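Local coordinates for protein Pcdhgb2 (PDB 5SZR) that is probably a calcium-dependent cell-adhesion protein of the neuronal surface, built of cadherin repeats, that may help establish and maintain specific neuronal connections, at residues Gln403-Ala408 against Leu423-Ala428. Numbering follows the deposited sequence.
Sequences QRLLVA and LHLIFA. With MAN (alpha-D-mannopyranose), chain B.
Gln403 O is gripped twice: Leu425 N donates to it at 2.8 Å from above the carbonyl plane, and a water gives it a second hydrogen bond. The same water lies 2.7 Å from His424 ND1 and thereby ties the imidazole to the backbone of the facing strand. Gln403 N returns a bond to Leu425 O, and a second reciprocal pair joins Leu405 to Leu423, its straighter member running from Leu423 N to Leu405 O (2.7 Å, 176°). Between them, as an antiparallel ladder alternates, lies the non-hydrogen-bonded pair Arg404–His424: His424 CA is 3.5 Å from Gln403 O, and Arg404 CA likewise points its hydrogen at Leu423 O. On one face Leu405, Leu423 and Leu425, joined by Val407, line the apolar interior of the last of this chain's four cadherin domains, the sixth extracellular one; Leu405 CD1 meets Leu425 CD1 at 4.0 Å. Gln403 CG reaches Phe427 CE2, while its bent chain carries the amide to Ser375 and Ser400. On the other face Arg404 is extended from CG to NE; its guanidinium bonds Gln373 and, weakly, O4 of a protein-attached mannose (NH1 to O4, 3.3 Å). Strands 402-410 and 418-428 form the middle of a four-stranded sheet, flanked by strand 368-374 beside the first and parallel strand 335-342 beside the second, with Phe380 of strand 380-382 packed against Leu405 and Leu425.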
loop_
_atom_site.group_PDB
_atom_site.type_symbol
_atom_site.label_atom_id
_atom_site.label_comp_id
_atom_site.label_asym_id
_atom_site.label_seq_id
_atom_site.Cartn_x
_atom_site.Cartn_y
_atom_site.Cartn_z
ATOM N N GLN A 403 -21.251 67.695 41.135
ATOM C CA GLN A 403 -21.200 67.094 39.811
ATOM C C GLN A 403 -21.286 65.580 39.934
ATOM O O GLN A 403 -20.895 65.000 40.950
ATOM C CB GLN A 403 -19.918 67.488 39.067
ATOM C CG GLN A 403 -19.817 68.972 38.769
ATOM C CD GLN A 403 -20.716 69.390 37.626
ATOM O OE1 GLN A 403 -21.085 68.569 36.783
ATOM N NE2 GLN A 403 -21.073 70.669 37.588
ATOM N N ARG A 404 -21.797 64.942 38.887
ATOM C CA ARG A 404 -21.993 63.499 38.901
ATOM C C ARG A 404 -21.638 62.907 37.547
ATOM O O ARG A 404 -22.122 63.381 36.514
ATOM C CB ARG A 404 -23.437 63.150 39.262
ATOM C CG ARG A 404 -23.783 61.685 39.094
ATOM C CD ARG A 404 -25.255 61.460 39.391
ATOM N NE ARG A 404 -25.645 60.064 39.241
ATOM C CZ ARG A 404 -25.901 59.482 38.074
ATOM N NH1 ARG A 404 -26.257 58.205 38.038
ATOM N NH2 ARG A 404 -25.794 60.170 36.943
ATOM N N LEU A 405 -20.797 61.872 37.563
ATOM C CA LEU A 405 -20.405 61.126 36.374
ATOM C C LEU A 405 -20.771 59.658 36.553
ATOM O O LEU A 405 -20.490 59.070 37.603
ATOM C CB LEU A 405 -18.898 61.232 36.113
ATOM C CG LEU A 405 -18.209 62.505 35.624
ATOM C CD1 LEU A 405 -16.744 62.194 35.370
ATOM C CD2 LEU A 405 -18.852 63.043 34.368
ATOM N N LEU A 406 -21.382 59.067 35.526
ATOM C CA LEU A 406 -21.625 57.628 35.469
ATOM C C LEU A 406 -20.688 57.053 34.415
ATOM O O LEU A 406 -20.873 57.293 33.217
ATOM C CB LEU A 406 -23.086 57.318 35.148
ATOM C CG LEU A 406 -23.400 55.834 34.910
ATOM C CD1 LEU A 406 -22.994 54.997 36.116
ATOM C CD2 LEU A 406 -24.874 55.623 34.585
ATOM N N VAL A 407 -19.686 56.300 34.857
ATOM C CA VAL A 407 -18.626 55.822 33.978
ATOM C C VAL A 407 -18.737 54.314 33.802
ATOM O O VAL A 407 -19.201 53.586 34.689
ATOM C CB VAL A 407 -17.226 56.203 34.505
ATOM C CG1 VAL A 407 -17.111 57.710 34.664
ATOM C CG2 VAL A 407 -16.940 55.495 35.820
ATOM N N ALA A 408 -18.292 53.846 32.640
ATOM C CA ALA A 408 -18.307 52.431 32.302
ATOM C C ALA A 408 -16.915 52.015 31.854
ATOM O O ALA A 408 -16.311 52.671 30.996
ATOM C CB ALA A 408 -19.333 52.136 31.198
ATOM N N LEU A 423 -19.500 58.491 40.078
ATOM C CA LEU A 423 -18.509 59.349 40.715
ATOM C C LEU A 423 -19.176 60.673 41.044
ATOM O O LEU A 423 -19.490 61.452 40.139
ATOM C CB LEU A 423 -17.305 59.567 39.804
ATOM C CG LEU A 423 -16.572 58.350 39.250
ATOM C CD1 LEU A 423 -15.433 58.826 38.369
ATOM C CD2 LEU A 423 -16.057 57.479 40.377
ATOM N N HIS A 424 -19.400 60.917 42.333
ATOM C CA HIS A 424 -19.882 62.205 42.813
ATOM C C HIS A 424 -18.673 63.112 43.006
ATOM O O HIS A 424 -17.853 62.885 43.900
ATOM C CB HIS A 424 -20.665 62.049 44.114
ATOM C CG HIS A 424 -21.841 61.128 44.007
ATOM N ND1 HIS A 424 -22.949 61.422 43.242
ATOM C CD2 HIS A 424 -22.088 59.926 44.582
ATOM C CE1 HIS A 424 -23.825 60.438 43.343
ATOM N NE2 HIS A 424 -23.328 59.518 44.150
ATOM N N LEU A 425 -18.555 64.128 42.160
ATOM C CA LEU A 425 -17.466 65.094 42.232
ATOM C C LEU A 425 -18.038 66.421 42.715
ATOM O O LEU A 425 -18.904 67.006 42.056
ATOM C CB LEU A 425 -16.782 65.243 40.874
ATOM C CG LEU A 425 -16.540 63.919 40.143
ATOM C CD1 LEU A 425 -15.890 64.147 38.788
ATOM C CD2 LEU A 425 -15.702 62.972 40.990
ATOM N N ILE A 426 -17.565 66.888 43.867
ATOM C CA ILE A 426 -18.125 68.058 44.535
ATOM C C ILE A 426 -17.017 69.081 44.724
ATOM O O ILE A 426 -16.032 68.814 45.425
ATOM C CB ILE A 426 -18.762 67.686 45.881
ATOM C CG1 ILE A 426 -19.813 66.593 45.680
ATOM C CG2 ILE A 426 -19.370 68.917 46.545
ATOM C CD1 ILE A 426 -20.556 66.247 46.939
ATOM N N PHE A 427 -17.179 70.249 44.109
ATOM C CA PHE A 427 -16.192 71.310 44.229
ATOM C C PHE A 427 -16.278 71.978 45.592
ATOM O O PHE A 427 -17.367 72.268 46.094
ATOM C CB PHE A 427 -16.385 72.354 43.131
ATOM C CG PHE A 427 -15.911 71.905 41.783
ATOM C CD1 PHE A 427 -14.561 71.911 41.473
ATOM C CD2 PHE A 427 -16.812 71.478 40.824
ATOM C CE1 PHE A 427 -14.122 71.496 40.230
ATOM C CE2 PHE A 427 -16.378 71.068 39.583
ATOM C CZ PHE A 427 -15.031 71.077 39.288
ATOM N N ALA A 428 -15.117 72.225 46.188
ATOM C CA ALA A 428 -15.045 72.906 47.470
ATOM C C ALA A 428 -14.953 74.407 47.247
ATOM O O ALA A 428 -14.179 74.872 46.401
ATOM C CB ALA A 428 -13.846 72.420 48.284
HETATM C C1 MAN B . -23.820 54.851 40.331
HETATM C C2 MAN B . -24.664 54.078 39.317
HETATM C C3 MAN B . -25.932 54.878 39.004
HETATM C C4 MAN B . -26.712 55.199 40.289
HETATM C C5 MAN B . -25.815 55.933 41.304
HETATM C C6 MAN B . -26.485 56.070 42.669
HETATM O O2 MAN B . -25.102 52.826 39.864
HETATM O O3 MAN B . -26.780 54.210 38.070
HETATM O O4 MAN B . -27.825 56.021 39.979
HETATM O O5 MAN B . -24.555 55.207 41.498
HETATM O O6 MAN B . -25.638 56.834 43.526
HETATM O O HOH W 1 -23.299 64.039 42.651
#